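Local coordinates for protein transcription factor TAU 138 KDA subunit (Saccharomyces cerevisiae, PDB 5AIM) that serves, as a subunit of TFIIIC, to bind boxB promoter DNA of tRNA genes and support assembly of the RNA polymerase III initiation complex, at residues V28-R32 and Y93-E97. Numbering follows the deposited sequence.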
ATOM      1  N   VAL A  28       0.642   2.354   8.349  1.00 18.37           N
ATOM      2  CA  VAL A  28       2.019   1.998   8.005  1.00 17.94           C
ATOM      3  C   VAL A  28       2.043   0.527   7.638  1.00 18.92           C
ATOM      4  O   VAL A  28       1.437  -0.300   8.332  1.00 19.90           O
ATOM      5  CB  VAL A  28       2.988   2.218   9.183  1.00 20.08           C
ATOM      6  CG1 VAL A  28       4.423   2.072   8.705  1.00 23.39           C
ATOM      7  CG2 VAL A  28       2.781   3.580   9.814  1.00 23.04           C
ATOM      8  N   ALA A  29       2.726   0.191   6.548  1.00 18.94           N
ATOM      9  CA  ALA A  29       2.853  -1.212   6.165  1.00 22.78           C
ATOM     10  C   ALA A  29       4.090  -1.459   5.330  1.00 19.81           C
ATOM     11  O   ALA A  29       4.469  -0.630   4.508  1.00 21.75           O
ATOM     12  CB  ALA A  29       1.624  -1.663   5.395  1.00 22.89           C
ATOM     13  N   TYR A  30       4.733  -2.600   5.559  1.00 20.58           N
ATOM     14  CA  TYR A  30       5.721  -3.097   4.623  1.00 19.54           C
ATOM     15  C   TYR A  30       5.016  -3.605   3.370  1.00 19.60           C
ATOM     16  O   TYR A  30       3.963  -4.248   3.448  1.00 20.19           O
ATOM     17  CB  TYR A  30       6.547  -4.219   5.257  1.00 21.58           C
ATOM     18  CG  TYR A  30       7.628  -3.759   6.211  1.00 23.93           C
ATOM     19  CD1 TYR A  30       8.518  -2.751   5.857  1.00 25.09           C
ATOM     20  CD2 TYR A  30       7.776  -4.351   7.457  1.00 25.89           C
ATOM     21  CE1 TYR A  30       9.511  -2.340   6.723  1.00 29.42           C
ATOM     22  CE2 TYR A  30       8.779  -3.949   8.331  1.00 27.53           C
ATOM     23  CZ  TYR A  30       9.642  -2.940   7.958  1.00 29.42           C
ATOM     24  OH  TYR A  30      10.639  -2.523   8.812  1.00 32.46           O
ATOM     25  N   LEU A  31       5.602  -3.300   2.218  1.00 22.03           N
ATOM     26  CA  LEU A  31       5.086  -3.780   0.951  1.00 22.43           C
ATOM     27  C   LEU A  31       5.581  -5.204   0.745  1.00 21.87           C
ATOM     28  O   LEU A  31       6.724  -5.438   0.355  1.00 26.86           O
ATOM     29  CB  LEU A  31       5.538  -2.854  -0.177  1.00 25.24           C
ATOM     30  CG  LEU A  31       4.630  -2.677  -1.388  1.00 40.17           C
ATOM     31  CD1 LEU A  31       3.264  -2.148  -0.962  1.00 28.28           C
ATOM     32  CD2 LEU A  31       5.302  -1.730  -2.381  1.00 28.84           C
ATOM     33  N   ARG A  32       4.696  -6.146   1.045  1.00 20.46           N
ATOM     34  CA  ARG A  32       5.013  -7.564   1.025  1.00 21.30           C
ATOM     35  C   ARG A  32       3.699  -8.332   0.988  1.00 20.47           C
ATOM     36  O   ARG A  32       2.622  -7.733   1.015  1.00 19.19           O
ATOM     37  CB  ARG A  32       5.825  -7.953   2.265  1.00 21.21           C
ATOM     38  CG  ARG A  32       5.093  -7.671   3.575  1.00 21.24           C
ATOM     39  CD  ARG A  32       5.915  -7.995   4.816  1.00 21.43           C
ATOM     40  NE  ARG A  32       5.235  -7.525   6.021  1.00 23.50           N
ATOM     41  CZ  ARG A  32       5.728  -7.613   7.252  1.00 27.02           C
ATOM     42  NH1 ARG A  32       6.923  -8.147   7.464  1.00 30.85           N
ATOM     43  NH2 ARG A  32       5.020  -7.146   8.273  1.00 28.12           N
ATOM     44  N   TYR A  93       6.201   0.893  14.204  1.00 24.82           N
ATOM     45  CA  TYR A  93       5.971  -0.227  13.299  1.00 26.25           C
ATOM     46  C   TYR A  93       7.290  -0.918  12.916  1.00 25.91           C
ATOM     47  O   TYR A  93       7.385  -2.144  12.961  1.00 26.42           O
ATOM     48  CB  TYR A  93       5.221   0.239  12.049  1.00 21.96           C
ATOM     49  CG  TYR A  93       4.953  -0.856  11.036  1.00 20.77           C
ATOM     50  CD1 TYR A  93       3.821  -1.659  11.130  1.00 21.83           C
ATOM     51  CD2 TYR A  93       5.822  -1.073   9.978  1.00 22.05           C
ATOM     52  CE1 TYR A  93       3.576  -2.655  10.197  1.00 24.55           C
ATOM     53  CE2 TYR A  93       5.581  -2.065   9.041  1.00 23.16           C
ATOM     54  CZ  TYR A  93       4.462  -2.850   9.155  1.00 23.70           C
ATOM     55  OH  TYR A  93       4.232  -3.837   8.222  1.00 24.78           O
ATOM     56  N   ILE A  94       8.305  -0.142  12.542  1.00 24.76           N
ATOM     57  CA  ILE A  94       9.607  -0.731  12.200  1.00 26.59           C
ATOM     58  C   ILE A  94      10.149  -1.551  13.367  1.00 30.47           C
ATOM     59  O   ILE A  94      10.642  -2.666  13.179  1.00 31.05           O
ATOM     60  CB  ILE A  94      10.635   0.350  11.797  1.00 26.79           C
ATOM     61  CG1 ILE A  94      10.227   0.976  10.464  1.00 25.28           C
ATOM     62  CG2 ILE A  94      12.065  -0.236  11.706  1.00 30.23           C
ATOM     63  CD1 ILE A  94      10.977   2.248  10.135  1.00 28.34           C
ATOM     64  N   LEU A  95      10.052  -0.999  14.571  1.00 29.11           N
ATOM     65  CA  LEU A  95      10.526  -1.696  15.764  1.00 36.64           C
ATOM     66  C   LEU A  95       9.742  -2.984  16.010  1.00 35.19           C
ATOM     67  O   LEU A  95      10.325  -4.026  16.302  1.00 38.91           O
ATOM     68  CB  LEU A  95      10.426  -0.790  16.992  1.00 36.79           C
ATOM     69  CG  LEU A  95      10.950  -1.398  18.294  1.00 45.29           C
ATOM     70  CD1 LEU A  95      12.463  -1.538  18.238  1.00 44.26           C
ATOM     71  CD2 LEU A  95      10.522  -0.560  19.486  1.00 70.99           C
ATOM     72  N   LYS A  96       8.418  -2.906  15.906  1.00 33.52           N
ATOM     73  CA  LYS A  96       7.564  -4.073  16.137  1.00 36.24           C
ATOM     74  C   LYS A  96       7.836  -5.219  15.157  1.00 39.59           C
ATOM     75  O   LYS A  96       7.821  -6.390  15.538  1.00 42.78           O
ATOM     76  CB  LYS A  96       6.089  -3.669  16.069  1.00 38.16           C
ATOM     77  CG  LYS A  96       5.117  -4.830  16.227  1.00 61.92           C
ATOM     78  CD  LYS A  96       3.684  -4.342  16.384  1.00 61.45           C
ATOM     79  NZ  LYS A  96       1.311  -5.064  16.747  1.00 53.62           N
ATOM     80  N   GLU A  97       8.089  -4.874  13.899  1.00 37.71           N
ATOM     81  CA  GLU A  97       8.282  -5.867  12.842  1.00 31.33           C
ATOM     82  C   GLU A  97       9.752  -6.238  12.669  1.00 51.52           C
ATOM     83  O   GLU A  97      10.118  -6.917  11.709  1.00 77.04           O
ATOM     84  CB  GLU A  97       7.732  -5.323  11.523  1.00 41.35           C
ATOM     85  CG  GLU A  97       6.258  -4.960  11.575  1.00 29.39           C
ATOM     86  CD  GLU A  97       5.352  -6.174  11.626  1.00 45.40           C
ATOM     87  OE1 GLU A  97       5.744  -7.235  11.095  1.00 37.85           O
ATOM     88  OE2 GLU A  97       4.246  -6.066  12.199  1.00 40.56           O
TER
HETATM   89  O   HOH W   1      11.464  -3.810  10.807  1.00 30.98           O
HETATM   90  O   HOH W   2       2.570  -5.764   8.679  1.00 27.92           O
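In the extended winged-helix domain of this TFIIIC subunit, strand 28-30, an outermost strand of the antiparallel sheet, meets the C-terminal helix 87-96. A29 and L31 make backbone hydrogen bonds to I80 and K78 of strand 78-81, whereas the intervening amide of Y30 is satisfied by a side chain: Y30 N donates to Y93 OH (3.0 Å). The Y93 ring lies with one face over V28 O and A29 N, V28 CG1 packs against Y93 CD2 at 3.7 Å, and the Y30 and Y93 rings meet obliquely, with Y30 CD2 3.5 Å from Y93 CE2. At the N-cap position of helix 33-43, R32 reaches back so that NH2 forms a salt bridge with E97 OE1 (2.9 Å); the same NH2 donates to water 2 (2.8 Å), which is also hydrogen-bonded to Y93 OH (2.6 Å). Water 1 joins Y30 OH (2.5 Å) to the carbonyl I94 O (2.8 Å), giving this acceptor near the helix end a donor. E97 O in turn accepts from R77, whose side chain also makes a cation-pi contact with Y30. The Y93 hydroxyl thus pairs an edge-strand amide turned away from strand 78-81, with the R32 and E97 charges matched beside it.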